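Local coordinates for protein MerB2 (Bacillus megaterium, PDB 5C17) that probably acts as an alkylmercury lyase, cleaving the carbon-mercury bond of organomercurials, and here holds a mercury(II) ion in its active site, at residues 102-107 and 147-152; 64-69 and 157-162. All blocks are in the same frame, centred on the assembly; numbering follows the deposited sequence.

Interaction 1 (102-107 and 147-152). With HG (mercury (II) ion), chain B.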
loop_
_atom_site.group_PDB
_atom_site.type_symbol
_atom_site.label_atom_id
_atom_site.label_comp_id
_atom_site.label_asym_id
_atom_site.label_seq_id
_atom_site.Cartn_x
_atom_site.Cartn_y
_atom_site.Cartn_z
ATOM N N CYS A 102 2.216 -1.746 -4.208
ATOM C CA CYS A 102 3.648 -1.601 -4.438
ATOM C C CYS A 102 4.431 -2.485 -3.477
ATOM O O CYS A 102 3.880 -3.105 -2.568
ATOM C CB CYS A 102 4.086 -0.141 -4.280
ATOM S SG CYS A 102 4.116 0.426 -2.562
ATOM N N ALA A 103 5.740 -2.491 -3.667
ATOM C CA ALA A 103 6.641 -3.300 -2.852
ATOM C C ALA A 103 6.563 -2.939 -1.374
ATOM O O ALA A 103 6.582 -3.807 -0.506
ATOM C CB ALA A 103 8.051 -3.126 -3.343
ATOM N N ILE A 104 6.517 -1.653 -1.072
ATOM C CA ILE A 104 6.448 -1.258 0.335
ATOM C C ILE A 104 5.166 -1.797 0.961
ATOM O O ILE A 104 5.200 -2.320 2.081
ATOM C CB ILE A 104 6.550 0.259 0.514
ATOM C CG1 ILE A 104 7.960 0.735 0.132
ATOM C CG2 ILE A 104 6.232 0.641 1.946
ATOM C CD1 ILE A 104 8.109 2.245 0.104
ATOM N N SER A 105 4.043 -1.671 0.251
ATOM C CA SER A 105 2.757 -2.113 0.756
ATOM C C SER A 105 2.777 -3.594 1.113
ATOM O O SER A 105 2.161 -4.011 2.088
ATOM C CB SER A 105 1.640 -1.835 -0.263
ATOM O OG SER A 105 1.467 -0.444 -0.469
ATOM N N THR A 106 3.471 -4.408 0.306
ATOM C CA THR A 106 3.507 -5.855 0.587
ATOM C C THR A 106 3.954 -6.161 2.012
ATOM O O THR A 106 3.505 -7.132 2.616
ATOM C CB THR A 106 4.418 -6.687 -0.385
ATOM O OG1 THR A 106 5.803 -6.343 -0.253
ATOM C CG2 THR A 106 3.970 -6.548 -1.825
ATOM N N LEU A 107 4.893 -5.365 2.520
ATOM C CA LEU A 107 5.471 -5.602 3.839
ATOM C C LEU A 107 4.771 -4.771 4.910
ATOM O O LEU A 107 4.444 -5.275 5.995
ATOM C CB LEU A 107 6.973 -5.327 3.792
ATOM C CG LEU A 107 7.749 -6.394 3.000
ATOM C CD1 LEU A 107 9.101 -5.901 2.605
ATOM C CD2 LEU A 107 7.876 -7.696 3.768
ATOM N N THR A 147 17.318 -8.977 -2.337
ATOM C CA THR A 147 16.166 -8.149 -2.671
ATOM C C THR A 147 16.126 -6.879 -1.828
ATOM O O THR A 147 16.335 -6.907 -0.613
ATOM C CB THR A 147 14.877 -8.958 -2.485
ATOM O OG1 THR A 147 14.835 -10.013 -3.446
ATOM C CG2 THR A 147 13.628 -8.107 -2.698
ATOM N N VAL A 148 15.838 -5.771 -2.495
ATOM C CA VAL A 148 15.730 -4.459 -1.877
ATOM C C VAL A 148 14.551 -3.717 -2.503
ATOM O O VAL A 148 13.956 -4.189 -3.478
ATOM C CB VAL A 148 17.021 -3.632 -2.039
ATOM C CG1 VAL A 148 18.162 -4.232 -1.204
ATOM C CG2 VAL A 148 17.398 -3.532 -3.515
ATOM N N ILE A 149 14.216 -2.565 -1.936
ATOM C CA ILE A 149 13.140 -1.726 -2.435
ATOM C C ILE A 149 13.680 -0.357 -2.843
ATOM O O ILE A 149 14.569 0.186 -2.183
ATOM C CB ILE A 149 12.060 -1.565 -1.355
ATOM C CG1 ILE A 149 11.315 -2.892 -1.202
ATOM C CG2 ILE A 149 11.082 -0.420 -1.682
ATOM C CD1 ILE A 149 10.358 -2.955 -0.010
ATOM N N TRP A 150 13.154 0.163 -3.947
ATOM C CA TRP A 150 13.411 1.517 -4.391
ATOM C C TRP A 150 12.204 2.355 -4.029
ATOM O O TRP A 150 11.083 2.026 -4.415
ATOM C CB TRP A 150 13.622 1.524 -5.893
ATOM C CG TRP A 150 13.695 2.870 -6.517
ATOM C CD1 TRP A 150 12.687 3.548 -7.129
ATOM C CD2 TRP A 150 14.848 3.701 -6.614
ATOM N NE1 TRP A 150 13.128 4.748 -7.588
ATOM C CE2 TRP A 150 14.460 4.868 -7.297
ATOM C CE3 TRP A 150 16.169 3.573 -6.189
ATOM C CZ2 TRP A 150 15.348 5.909 -7.562
ATOM C CZ3 TRP A 150 17.048 4.601 -6.458
ATOM C CH2 TRP A 150 16.632 5.755 -7.139
ATOM N N THR A 151 12.434 3.438 -3.299
ATOM C CA THR A 151 11.381 4.332 -2.858
ATOM C C THR A 151 11.674 5.758 -3.311
ATOM O O THR A 151 12.803 6.088 -3.684
ATOM C CB THR A 151 11.200 4.270 -1.333
ATOM O OG1 THR A 151 10.013 4.979 -0.975
ATOM C CG2 THR A 151 12.381 4.853 -0.608
ATOM N N VAL A 152 10.636 6.585 -3.303
ATOM C CA VAL A 152 10.748 7.982 -3.682
ATOM C C VAL A 152 10.233 8.843 -2.544
ATOM O O VAL A 152 9.529 8.357 -1.660
ATOM C CB VAL A 152 9.968 8.296 -4.984
ATOM C CG1 VAL A 152 10.550 7.513 -6.142
ATOM C CG2 VAL A 152 8.468 8.018 -4.841
HETATM HG HG HG B . 2.482 2.117 -2.250
HETATM O O HOH W 1 0.453 2.288 -0.859
#

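Interaction 2 (64-69 and 157-162). With DTV ((2S,3S)-1,4-dimercaptobutane-2,3-diol), chain D.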
loop_
_atom_site.group_PDB
_atom_site.type_symbol
_atom_site.label_atom_id
_atom_site.label_comp_id
_atom_site.label_asym_id
_atom_site.label_seq_id
_atom_site.Cartn_x
_atom_site.Cartn_y
_atom_site.Cartn_z
ATOM N N GLN A 64 -10.072 10.661 -5.625
ATOM C CA GLN A 64 -9.246 11.637 -6.336
ATOM C C GLN A 64 -7.775 11.482 -5.940
ATOM O O GLN A 64 -6.884 11.543 -6.792
ATOM C CB GLN A 64 -9.715 13.076 -6.059
ATOM C CG GLN A 64 -11.035 13.456 -6.730
ATOM C CD GLN A 64 -11.578 14.831 -6.315
ATOM O OE1 GLN A 64 -11.420 15.272 -5.165
ATOM N NE2 GLN A 64 -12.233 15.506 -7.258
ATOM N N ARG A 65 -7.533 11.244 -4.651
ATOM C CA ARG A 65 -6.178 11.062 -4.124
ATOM C C ARG A 65 -5.652 9.649 -4.390
ATOM O O ARG A 65 -4.518 9.332 -4.064
ATOM C CB ARG A 65 -6.164 11.333 -2.617
ATOM C CG ARG A 65 -6.355 12.788 -2.257
ATOM C CD ARG A 65 -6.351 12.998 -0.752
ATOM N NE ARG A 65 -6.271 14.402 -0.371
ATOM C CZ ARG A 65 -5.137 15.076 -0.271
ATOM N NH1 ARG A 65 -3.987 14.472 -0.520
ATOM N NH2 ARG A 65 -5.157 16.356 0.079
ATOM N N GLN A 66 -6.477 8.821 -5.011
ATOM C CA GLN A 66 -6.155 7.421 -5.290
ATOM C C GLN A 66 -5.673 6.693 -4.034
ATOM O O GLN A 66 -4.825 5.809 -4.091
ATOM C CB GLN A 66 -5.157 7.309 -6.438
ATOM C CG GLN A 66 -5.662 7.951 -7.705
ATOM C CD GLN A 66 -4.715 7.790 -8.880
ATOM O OE1 GLN A 66 -3.534 7.531 -8.716
ATOM N NE2 GLN A 66 -5.245 7.947 -10.078
ATOM N N MET A 67 -6.268 7.077 -2.906
ATOM C CA MET A 67 -6.115 6.356 -1.648
ATOM C C MET A 67 -7.074 5.191 -1.530
ATOM O O MET A 67 -6.885 4.308 -0.689
ATOM C CB MET A 67 -6.292 7.307 -0.471
ATOM C CG MET A 67 -5.134 8.276 -0.338
ATOM S SD MET A 67 -5.389 9.550 0.903
ATOM C CE MET A 67 -5.418 8.532 2.369
ATOM N N ILE A 68 -8.093 5.212 -2.381
ATOM C CA ILE A 68 -8.954 4.066 -2.652
ATOM C C ILE A 68 -9.046 3.939 -4.163
ATOM O O ILE A 68 -8.805 4.911 -4.894
ATOM C CB ILE A 68 -10.367 4.203 -2.028
ATOM C CG1 ILE A 68 -11.144 5.365 -2.665
ATOM C CG2 ILE A 68 -10.267 4.378 -0.517
ATOM C CD1 ILE A 68 -12.567 5.485 -2.174
ATOM N N VAL A 69 -9.371 2.734 -4.611
ATOM C CA VAL A 69 -9.525 2.430 -6.033
ATOM C C VAL A 69 -10.904 1.866 -6.266
ATOM O O VAL A 69 -11.344 0.990 -5.533
ATOM C CB VAL A 69 -8.444 1.444 -6.547
ATOM C CG1 VAL A 69 -8.795 0.887 -7.938
ATOM C CG2 VAL A 69 -7.101 2.133 -6.564
ATOM N N GLU A 157 0.405 15.464 -1.410
ATOM C CA GLU A 157 -0.594 15.775 -2.418
ATOM C C GLU A 157 -0.563 14.809 -3.588
ATOM O O GLU A 157 -1.424 14.858 -4.442
ATOM C CB GLU A 157 -0.420 17.215 -2.900
ATOM C CG GLU A 157 -0.936 18.228 -1.914
ATOM C CD GLU A 157 -2.444 18.144 -1.697
ATOM O OE1 GLU A 157 -3.210 18.045 -2.681
ATOM O OE2 GLU A 157 -2.874 18.181 -0.526
ATOM N N ALA A 158 0.414 13.909 -3.600
ATOM C CA ALA A 158 0.560 12.971 -4.692
ATOM C C ALA A 158 -0.481 11.879 -4.557
ATOM O O ALA A 158 -0.718 11.405 -3.458
ATOM C CB ALA A 158 1.952 12.365 -4.676
ATOM N N PRO A 159 -1.103 11.490 -5.676
ATOM C CA PRO A 159 -1.995 10.339 -5.593
ATOM C C PRO A 159 -1.213 9.054 -5.323
ATOM O O PRO A 159 -0.039 8.950 -5.706
ATOM C CB PRO A 159 -2.660 10.301 -6.972
ATOM C CG PRO A 159 -1.721 11.015 -7.878
ATOM C CD PRO A 159 -1.036 12.047 -7.042
ATOM N N TRP A 160 -1.851 8.087 -4.677
ATOM C CA TRP A 160 -1.167 6.867 -4.264
ATOM C C TRP A 160 -1.185 5.797 -5.381
ATOM O O TRP A 160 -0.180 5.586 -6.055
ATOM C CB TRP A 160 -1.781 6.278 -2.986
ATOM C CG TRP A 160 -1.638 7.054 -1.677
ATOM C CD1 TRP A 160 -1.537 8.409 -1.509
ATOM C CD2 TRP A 160 -1.629 6.484 -0.350
ATOM N NE1 TRP A 160 -1.422 8.711 -0.159
ATOM C CE2 TRP A 160 -1.485 7.548 0.567
ATOM C CE3 TRP A 160 -1.724 5.168 0.147
ATOM C CZ2 TRP A 160 -1.442 7.339 1.952
ATOM C CZ3 TRP A 160 -1.656 4.971 1.523
ATOM C CH2 TRP A 160 -1.520 6.051 2.404
ATOM N N ALA A 161 -2.320 5.126 -5.597
ATOM C CA ALA A 161 -2.316 3.887 -6.383
ATOM C C ALA A 161 -1.750 4.063 -7.789
ATOM O O ALA A 161 -0.995 3.222 -8.266
ATOM C CB ALA A 161 -3.725 3.312 -6.466
ATOM N N GLY A 162 -2.122 5.155 -8.450
ATOM C CA GLY A 162 -1.689 5.411 -9.815
ATOM C C GLY A 162 -0.653 6.515 -9.927
ATOM O O GLY A 162 -0.388 7.033 -11.022
HETATM S S1 DTV D . 2.639 9.360 -1.190
HETATM C C1 DTV D . 2.900 7.748 -0.451
HETATM C C2 DTV D . 1.893 6.705 -0.908
HETATM O O2 DTV D . 2.069 6.438 -2.271
HETATM C C3 DTV D . 1.999 5.376 -0.152
HETATM O O3 DTV D . 1.707 5.596 1.214
HETATM C C4 DTV D . 3.364 4.719 -0.269
HETATM S S4 DTV D . 3.308 2.963 0.068
HETATM O O HOH W 2 -3.132 12.066 -1.338
HETATM O O HOH W 3 -2.182 9.585 -10.585
#

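Interaction 1 (102-107 and 147-152)
Next to the mercury site, the first turn of helix 103-113 rests on strand 148-151 through Ala103, Ile104 and Leu107, which gather round the side chain of Ile149. Ile149 projects from the strand toward the helix with CG1 lying 3.9 Å from Ala103 CB, while its CG2 branch meets Ile104 CG1 at 3.8 Å. The tip of the same chain, CD1, lies 4.1 Å from Leu107 CD1, the two side chains running past one another in opposing senses. Ile104 has CD1 anti to CA (chi2 173°), and this methyl stands 3.5 Å from Thr151 OG1. Replacing Ile149 by an alanine would probably open a gap between helix and strand, leaving Ala103, Ile104 and Leu107 without the CG1, CG2 and CD1 carbons they pack on. The strand is the central one of a three-stranded antiparallel sheet, and Met192 of strand 190-192 touches both Ile104 and Ile149. On the helix side Cys102 occupies the N-cap: Ser105 N donates to its SG at 3.5 Å, in a nearly straight bond. That sulfur also binds the mercury ion at 2.4 Å, together with Cys165, and water 1 is a further ligand of the metal. In the same turn, Thr106 OG1 donates to Ala103 O at 2.7 Å and is also hydrogen-bonded to Tyr170 OH.

Interaction 2 (64-69 and 157-162)
Arg65 and Glu157 form a salt bridge in which NH2 donates a hydrogen bond to OE2 at 3.0 Å; the guanidinium and carboxylate planes stand 72° apart, and the nitrogen comes in from above the carboxylate plane. Lys17 is a second cationic partner of the same OE2, so two positive groups converge on one oxygen. The other terminal nitrogen of Arg65, NH1, bonds to Ser156 O and to water 2, which passes the link on to Ala158 O. Two backbone bonds then tie the segments together: Trp160 N to Arg65 O and Ala161 N to Gln66 O, each 3.0 Å. These acceptors lie where helix 52-64 ends in a Schellman motif, Gln66 taking the positive phi (51°), and their donors belong to the opening turn of helix 160-164, for which Pro159 is the N-cap. The end of one helix is thus bonded to the start of another. Gln66 runs beside Pro159, its extended chain bringing OE1 to a weak hydrogen bond with Gly162 N (2.8 Å), and water 3 also donates to this oxygen. On one face of the indole, Met67 CG sits over the five-membered ring of Trp160 in a CH-pi contact, 3.7 Å from the centroid, with SD placed obliquely in a Met-aromatic contact. The dithiol ligand covers the opposite face of the indole, its O3 lying 3.4 Å from Trp160 CZ3, toward the rim. Farther along, Val69 CG2 packs on Ala161 CB at 3.6 Å.

The centres of interactions 1 and 2 are about 17 Å apart and their nearest atoms about 6 Å apart, without touching. Along the chain the order is 64-69, 102-107, 147-152 and 157-162, so the segments of interaction 2 enclose those of interaction 1, and helix 160-164 is the next helix or strand after 148-151, across a loop. Different sheets are involved: 68-70 is an outermost strand of the eight-stranded antiparallel sheet, whereas 148-151 is the middle strand of the three-stranded one. The bound dithiol spans the two places, touching Cys102 and Ser105 in one and Trp160 in the other, so that both contacts contribute walls to the pocket around the mercury ion.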